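Local coordinates for cytochrome c551 (Achromobacter xylosoxidans, PDB 2ZON), which probably carries single electrons between redox partners through a covalently held c-type haem, as small soluble cytochromes c do, at residues E13-S18 / E72-A77; P32-K37 / V79-D84. One frame throughout, in Å; residues are numbered along the deposited sequence.

Contacts 1 and 2 both draw on helix 72-85: its first turns meet helix 10-24 in contact 1, and the next turns meet the loop 32-37 in contact 2. Their centres lie about 12 Å apart. Along the chain the segments alternate, 13-18, 32-37, 72-77, 79-84, so the C-terminal helix ties together two earlier parts of the same small cytochrome c fold. Tyr-16 and Tyr-81 join the two sites, with Tyr-16 CG 3.7 Å from Tyr-81 CE2 and the ring planes at about 50°. Each contact also supplies two residues of the haem pocket, Leu-15 and Leu-75 in one, Pro-32 and Met-82 in the other.

Contact 1: E13-S18 / E72-A77; sequences EKLYRS and EATLRA
No flat group lies between Leu-15 and its partners Thr-74 and Leu-75; the flat groups flank the interface, on helix 10-24 those of Arg-17, Glu-13 and Tyr-16. The guanidinium of Arg-17 has Glu-13 CD over one face, 3.6 Å above the plane and offset toward the rim, and Arg-17 NH1 completes the salt bridge to Glu-13 OE1 at 2.7 Å. At the edge of the Tyr-16 ring, in its plane, lies Arg-17 CD. The contact between the helices is apolar, with no hydrogen bond between the segments. Leu-15 points at the other helix and places CG 3.8 Å from Thr-74 CG2, while its CD1 reaches Leu-75 CD2, also at 3.8 Å. This is the pairing of N- and C-terminal helices, 10-24 with 72-85, that marks the cytochrome c fold; the nearest CA atoms, Leu-15 CA and Thr-74 CA, are 7.4 Å apart. Thr-74 divides its branches between two tasks: with chi1 at -59° its CG2 is anti to the backbone N and meets Leu-15, whereas OG1 hydrogen-bonds to Asp-71 OD1. Leu-75 starts out away from helix 10-24, yet its end swings back to Leu-15, and both leucines touch the haem. Within helix 72-85 Arg-76 NH1 forms a salt bridge with Glu-72 OE2 at 2.7 Å, met on the anti side but 17° out of the carboxylate plane, with an N-H...O angle of 152°.

Contact 2: P32-K37 / V79-D84; sequences PKLGDK and VAYMMD. With HEM (protoporphyrin IX containing Fe), chain K.
A single water provides the polar bridge between Leu-34's turn and the helix of Met-82, where no direct hydrogen bond spans the segments: it accepts from Gly-35 N at 2.8 Å and donates to Met-82 O at 2.7 Å. Residues 33-36 form a type II beta turn in the loop that follows helix 10-24 of this cytochrome c fold. Gly-35 takes the third position of the turn with a positive phi of 88°. The turn sets Leu-34 at its corner, and chi1 of -171° puts CG anti to the backbone N; from there CD1 reaches Met-82 and both methyls reach Tyr-81. Its CD1 lies 3.9 Å from Met-82 CG and comes obliquely to the Tyr-81 ring; CD2 is 3.9 Å from Tyr-81 OH. Leu-34 runs at about a right angle to both partners. Pro-32 and Met-82 line the same face of the haem. Pro-32 O accepts from His-24 ND1, the bond that, in c-type cytochromes, characteristically orients the histidine of the CXXCH motif, and Pro-32 CD is 3.8 Å from haem C4D. Met-82 is no iron ligand here: its SD stands 6.0 Å from the iron atom FE of the haem. Met-82 SD instead lies over the periphery of the porphyrin, 3.5 Å from haem CHB, and the bend at chi3 (74°) brings Met-82 CE to 3.7 Å from the same carbon.

Contact 1: E13-S18 / E72-A77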
loop_
_atom_site.group_PDB
_atom_site.type_symbol
_atom_site.label_atom_id
_atom_site.label_comp_id
_atom_site.label_asym_id
_atom_site.label_seq_id
_atom_site.Cartn_x
_atom_site.Cartn_y
_atom_site.Cartn_z
ATOM N N GLU D 13 2.172 38.340 2.342
ATOM C CA GLU D 13 2.755 37.008 2.186
ATOM C C GLU D 13 1.968 35.940 2.969
ATOM O O GLU D 13 1.703 34.867 2.450
ATOM C CB GLU D 13 4.222 37.000 2.618
ATOM C CG GLU D 13 4.913 35.653 2.381
ATOM C CD GLU D 13 6.379 35.642 2.765
ATOM O OE1 GLU D 13 6.967 34.535 2.722
ATOM O OE2 GLU D 13 6.952 36.716 3.109
ATOM N N LYS D 14 1.590 36.250 4.208
ATOM C CA LYS D 14 0.820 35.314 5.042
ATOM C C LYS D 14 -0.485 34.923 4.352
ATOM O O LYS D 14 -0.844 33.743 4.312
ATOM C CB LYS D 14 0.509 35.945 6.405
ATOM C CG LYS D 14 -0.275 35.055 7.339
ATOM C CD LYS D 14 -0.495 35.785 8.649
ATOM C CE LYS D 14 -1.208 34.915 9.673
ATOM N NZ LYS D 14 -2.670 34.907 9.437
ATOM N N LEU D 15 -1.202 35.914 3.828
ATOM C CA LEU D 15 -2.435 35.633 3.097
ATOM C C LEU D 15 -2.124 34.799 1.856
ATOM O O LEU D 15 -2.794 33.783 1.571
ATOM C CB LEU D 15 -3.120 36.934 2.687
ATOM C CG LEU D 15 -4.648 37.017 2.563
ATOM C CD1 LEU D 15 -5.069 37.887 1.368
ATOM C CD2 LEU D 15 -5.431 35.688 2.615
ATOM N N TYR D 16 -1.082 35.208 1.134
ATOM C CA TYR D 16 -0.689 34.501 -0.077
ATOM C C TYR D 16 -0.442 33.026 0.258
ATOM O O TYR D 16 -0.980 32.140 -0.408
ATOM C CB TYR D 16 0.557 35.124 -0.737
ATOM C CG TYR D 16 0.941 34.321 -1.967
ATOM C CD1 TYR D 16 0.392 34.608 -3.221
ATOM C CD2 TYR D 16 1.800 33.224 -1.857
ATOM C CE1 TYR D 16 0.714 33.817 -4.354
ATOM C CE2 TYR D 16 2.121 32.444 -2.966
ATOM C CZ TYR D 16 1.585 32.745 -4.202
ATOM O OH TYR D 16 1.920 31.942 -5.278
ATOM N N ARG D 17 0.352 32.770 1.306
ATOM C CA ARG D 17 0.722 31.402 1.677
ATOM C C ARG D 17 -0.464 30.557 2.159
ATOM O O ARG D 17 -0.425 29.331 2.087
ATOM C CB ARG D 17 1.791 31.424 2.770
ATOM C CG ARG D 17 3.188 31.179 2.284
ATOM C CD ARG D 17 3.636 32.229 1.300
ATOM N NE ARG D 17 5.023 32.032 0.856
ATOM C CZ ARG D 17 6.074 31.983 1.672
ATOM N NH1 ARG D 17 5.910 32.098 2.984
ATOM N NH2 ARG D 17 7.293 31.826 1.179
ATOM N N SER D 18 -1.502 31.213 2.662
ATOM C CA SER D 18 -2.641 30.492 3.212
ATOM C C SER D 18 -3.641 30.113 2.129
ATOM O O SER D 18 -4.331 29.100 2.258
ATOM C CB SER D 18 -3.348 31.358 4.243
ATOM O OG SER D 18 -4.140 32.332 3.582
ATOM N N GLU D 72 -9.771 44.536 2.540
ATOM C CA GLU D 72 -9.147 45.176 1.392
ATOM C C GLU D 72 -7.662 45.456 1.628
ATOM O O GLU D 72 -6.841 45.227 0.736
ATOM C CB GLU D 72 -9.922 46.449 1.017
ATOM C CG GLU D 72 -9.521 47.077 -0.306
ATOM C CD GLU D 72 -10.035 48.506 -0.417
ATOM O OE1 GLU D 72 -11.275 48.682 -0.448
ATOM O OE2 GLU D 72 -9.209 49.446 -0.423
ATOM N N ALA D 73 -7.305 45.939 2.826
ATOM C CA ALA D 73 -5.894 46.225 3.124
ATOM C C ALA D 73 -5.010 44.971 3.062
ATOM O O ALA D 73 -3.851 45.040 2.628
ATOM C CB ALA D 73 -5.754 46.899 4.486
ATOM N N THR D 74 -5.545 43.839 3.524
ATOM C CA THR D 74 -4.759 42.614 3.547
ATOM C C THR D 74 -4.629 42.124 2.102
ATOM O O THR D 74 -3.563 41.680 1.686
ATOM C CB THR D 74 -5.396 41.535 4.440
ATOM O OG1 THR D 74 -5.525 42.036 5.780
ATOM C CG2 THR D 74 -4.534 40.258 4.469
ATOM N N LEU D 75 -5.733 42.195 1.348
ATOM C CA LEU D 75 -5.676 41.849 -0.078
ATOM C C LEU D 75 -4.692 42.753 -0.839
ATOM O O LEU D 75 -3.943 42.274 -1.690
ATOM C CB LEU D 75 -7.072 41.891 -0.727
ATOM C CG LEU D 75 -8.069 40.817 -0.277
ATOM C CD1 LEU D 75 -9.503 41.173 -0.664
ATOM C CD2 LEU D 75 -7.714 39.462 -0.842
ATOM N N ARG D 76 -4.695 44.051 -0.539
ATOM C CA ARG D 76 -3.722 44.962 -1.159
ATOM C C ARG D 76 -2.292 44.504 -0.889
ATOM O O ARG D 76 -1.432 44.525 -1.791
ATOM C CB ARG D 76 -3.922 46.386 -0.649
ATOM C CG ARG D 76 -2.894 47.368 -1.189
ATOM C CD ARG D 76 -3.136 48.765 -0.677
ATOM N NE ARG D 76 -4.378 49.281 -1.230
ATOM C CZ ARG D 76 -5.523 49.367 -0.567
ATOM N NH1 ARG D 76 -6.599 49.837 -1.184
ATOM N NH2 ARG D 76 -5.598 48.991 0.710
ATOM N N ALA D 77 -2.045 44.100 0.361
ATOM C CA ALA D 77 -0.736 43.623 0.789
ATOM C C ALA D 77 -0.323 42.336 0.064
ATOM O O ALA D 77 0.858 42.153 -0.258
ATOM C CB ALA D 77 -0.708 43.427 2.310
#

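Contact 2: P32-K37 / V79-D84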
loop_
_atom_site.group_PDB
_atom_site.type_symbol
_atom_site.label_atom_id
_atom_site.label_comp_id
_atom_site.label_asym_id
_atom_site.label_seq_id
_atom_site.Cartn_x
_atom_site.Cartn_y
_atom_site.Cartn_z
ATOM N N PRO D 32 -1.476 33.608 -13.473
ATOM C CA PRO D 32 -0.073 34.021 -13.625
ATOM C C PRO D 32 0.731 33.557 -12.421
ATOM O O PRO D 32 0.389 33.891 -11.285
ATOM C CB PRO D 32 -0.144 35.549 -13.689
ATOM C CG PRO D 32 -1.489 35.920 -13.133
ATOM C CD PRO D 32 -2.396 34.755 -13.405
ATOM N N LYS D 33 1.768 32.763 -12.670
ATOM C CA LYS D 33 2.537 32.139 -11.594
ATOM C C LYS D 33 3.350 33.164 -10.820
ATOM O O LYS D 33 3.858 34.134 -11.401
ATOM C CB LYS D 33 3.455 31.050 -12.143
ATOM C CG LYS D 33 2.715 29.935 -12.860
ATOM C CD LYS D 33 3.671 29.064 -13.676
ATOM C CE LYS D 33 4.520 28.142 -12.797
ATOM N NZ LYS D 33 5.671 28.831 -12.106
ATOM N N LEU D 34 3.459 32.950 -9.508
ATOM C CA LEU D 34 4.261 33.815 -8.652
ATOM C C LEU D 34 5.680 33.830 -9.188
ATOM O O LEU D 34 6.279 32.770 -9.385
ATOM C CB LEU D 34 4.279 33.310 -7.204
ATOM C CG LEU D 34 4.908 34.244 -6.155
ATOM C CD1 LEU D 34 3.953 35.383 -5.767
ATOM C CD2 LEU D 34 5.377 33.479 -4.915
ATOM N N GLY D 35 6.202 35.029 -9.433
ATOM C CA GLY D 35 7.600 35.191 -9.825
ATOM C C GLY D 35 7.836 35.104 -11.321
ATOM O O GLY D 35 8.971 35.277 -11.788
ATOM N N ASP D 36 6.784 34.832 -12.086
ATOM C CA ASP D 36 6.939 34.751 -13.540
ATOM C C ASP D 36 7.113 36.153 -14.125
ATOM O O ASP D 36 6.142 36.859 -14.360
ATOM C CB ASP D 36 5.750 34.020 -14.173
ATOM C CG ASP D 36 5.936 33.770 -15.654
ATOM O OD1 ASP D 36 6.671 34.533 -16.333
ATOM O OD2 ASP D 36 5.315 32.809 -16.145
ATOM N N LYS D 37 8.367 36.544 -14.354
ATOM C CA LYS D 37 8.698 37.926 -14.743
ATOM C C LYS D 37 8.006 38.409 -16.010
ATOM O O LYS D 37 7.464 39.523 -16.041
ATOM C CB LYS D 37 10.223 38.111 -14.846
ATOM C CG LYS D 37 10.892 38.146 -13.472
ATOM C CD LYS D 37 12.395 38.291 -13.558
ATOM C CE LYS D 37 12.984 38.140 -12.184
ATOM N NZ LYS D 37 14.472 38.220 -12.204
ATOM N N VAL D 79 -1.470 41.423 -2.976
ATOM C CA VAL D 79 -1.197 41.868 -4.339
ATOM C C VAL D 79 0.226 42.448 -4.388
ATOM O O VAL D 79 0.993 42.101 -5.286
ATOM C CB VAL D 79 -2.272 42.841 -4.901
ATOM C CG1 VAL D 79 -1.809 43.464 -6.225
ATOM C CG2 VAL D 79 -3.617 42.100 -5.107
ATOM N N ALA D 80 0.583 43.267 -3.400
ATOM C CA ALA D 80 1.908 43.875 -3.330
ATOM C C ALA D 80 3.027 42.831 -3.263
ATOM O O ALA D 80 4.054 42.982 -3.919
ATOM C CB ALA D 80 1.992 44.859 -2.151
ATOM N N TYR D 81 2.823 41.777 -2.478
ATOM C CA TYR D 81 3.787 40.684 -2.370
ATOM C C TYR D 81 3.963 39.998 -3.734
ATOM O O TYR D 81 5.083 39.650 -4.149
ATOM C CB TYR D 81 3.307 39.672 -1.322
ATOM C CG TYR D 81 4.073 38.365 -1.327
ATOM C CD1 TYR D 81 5.361 38.275 -0.786
ATOM C CD2 TYR D 81 3.498 37.206 -1.854
ATOM C CE1 TYR D 81 6.059 37.055 -0.776
ATOM C CE2 TYR D 81 4.182 36.006 -1.853
ATOM C CZ TYR D 81 5.457 35.932 -1.322
ATOM O OH TYR D 81 6.108 34.713 -1.335
ATOM N N MET D 82 2.842 39.804 -4.424
ATOM C CA MET D 82 2.860 39.117 -5.719
ATOM C C MET D 82 3.608 39.949 -6.769
ATOM O O MET D 82 4.494 39.426 -7.464
ATOM C CB MET D 82 1.439 38.749 -6.143
ATOM C CG MET D 82 0.839 37.712 -5.205
ATOM S SD MET D 82 -0.872 37.314 -5.589
ATOM C CE MET D 82 -0.652 36.318 -7.069
ATOM N N MET D 83 3.283 41.242 -6.835
ATOM C CA MET D 83 3.984 42.194 -7.703
ATOM C C MET D 83 5.497 42.208 -7.404
ATOM O O MET D 83 6.314 42.128 -8.324
ATOM C CB MET D 83 3.391 43.604 -7.540
ATOM C CG MET D 83 1.947 43.754 -8.033
ATOM S SD MET D 83 1.190 45.365 -7.704
ATOM C CE MET D 83 1.673 46.290 -9.164
ATOM N N ASP D 84 5.859 42.287 -6.118
ATOM C CA ASP D 84 7.262 42.294 -5.685
ATOM C C ASP D 84 8.039 41.083 -6.237
ATOM O O ASP D 84 9.173 41.208 -6.710
ATOM C CB ASP D 84 7.329 42.327 -4.147
ATOM C CG ASP D 84 8.751 42.272 -3.609
ATOM O OD1 ASP D 84 9.395 43.338 -3.477
ATOM O OD2 ASP D 84 9.215 41.159 -3.288
HETATM C CHA HEM K . -5.314 36.570 -11.645
HETATM C CHB HEM K . -4.012 37.768 -7.174
HETATM C CHC HEM K . -6.380 33.935 -5.528
HETATM C CHD HEM K . -6.660 32.247 -10.005
HETATM C C1A HEM K . -4.780 37.324 -10.597
HETATM C C2A HEM K . -4.206 38.595 -10.664
HETATM C C3A HEM K . -3.843 38.922 -9.374
HETATM C C4A HEM K . -4.199 37.869 -8.545
HETATM C CMA HEM K . -3.163 40.213 -8.882
HETATM C CAA HEM K . -4.022 39.429 -11.928
HETATM C CBA HEM K . -5.310 40.142 -12.282
HETATM C CGA HEM K . -5.551 40.038 -13.788
HETATM O O1A HEM K . -5.392 38.922 -14.329
HETATM O O2A HEM K . -5.882 41.088 -14.359
HETATM C C1B HEM K . -4.617 36.897 -6.275
HETATM C C2B HEM K . -4.653 37.008 -4.896
HETATM C C3B HEM K . -5.350 35.924 -4.405
HETATM C C4B HEM K . -5.677 35.139 -5.519
HETATM C CMB HEM K . -4.059 38.200 -4.106
HETATM C CAB HEM K . -5.587 35.584 -2.932
HETATM C CBB HEM K . -6.257 36.706 -2.118
HETATM C C1C HEM K . -6.656 33.052 -6.575
HETATM C C2C HEM K . -7.207 31.773 -6.501
HETATM C C3C HEM K . -7.314 31.265 -7.786
HETATM C C4C HEM K . -6.796 32.269 -8.617
HETATM C CMC HEM K . -7.609 31.079 -5.190
HETATM C CAC HEM K . -7.786 29.845 -8.107
HETATM C CBC HEM K . -9.210 29.449 -7.697
HETATM C C1D HEM K . -6.406 33.289 -10.894
HETATM C C2D HEM K . -6.567 33.293 -12.279
HETATM C C3D HEM K . -6.187 34.524 -12.767
HETATM C C4D HEM K . -5.786 35.261 -11.654
HETATM C CMD HEM K . -7.091 32.110 -13.114
HETATM C CAD HEM K . -6.219 35.013 -14.234
HETATM C CBD HEM K . -7.639 35.495 -14.573
HETATM C CGD HEM K . -7.978 35.416 -16.077
HETATM O O1D HEM K . -7.215 36.018 -16.864
HETATM O O2D HEM K . -8.996 34.760 -16.414
HETATM N NA HEM K . -4.758 36.921 -9.315
HETATM N NB HEM K . -5.244 35.756 -6.624
HETATM N NC HEM K . -6.413 33.324 -7.867
HETATM N ND HEM K . -5.934 34.497 -10.548
HETATM FE FE HEM K . -5.551 35.140 -8.611
HETATM O O HOH W 1 4.546 37.290 -9.075
#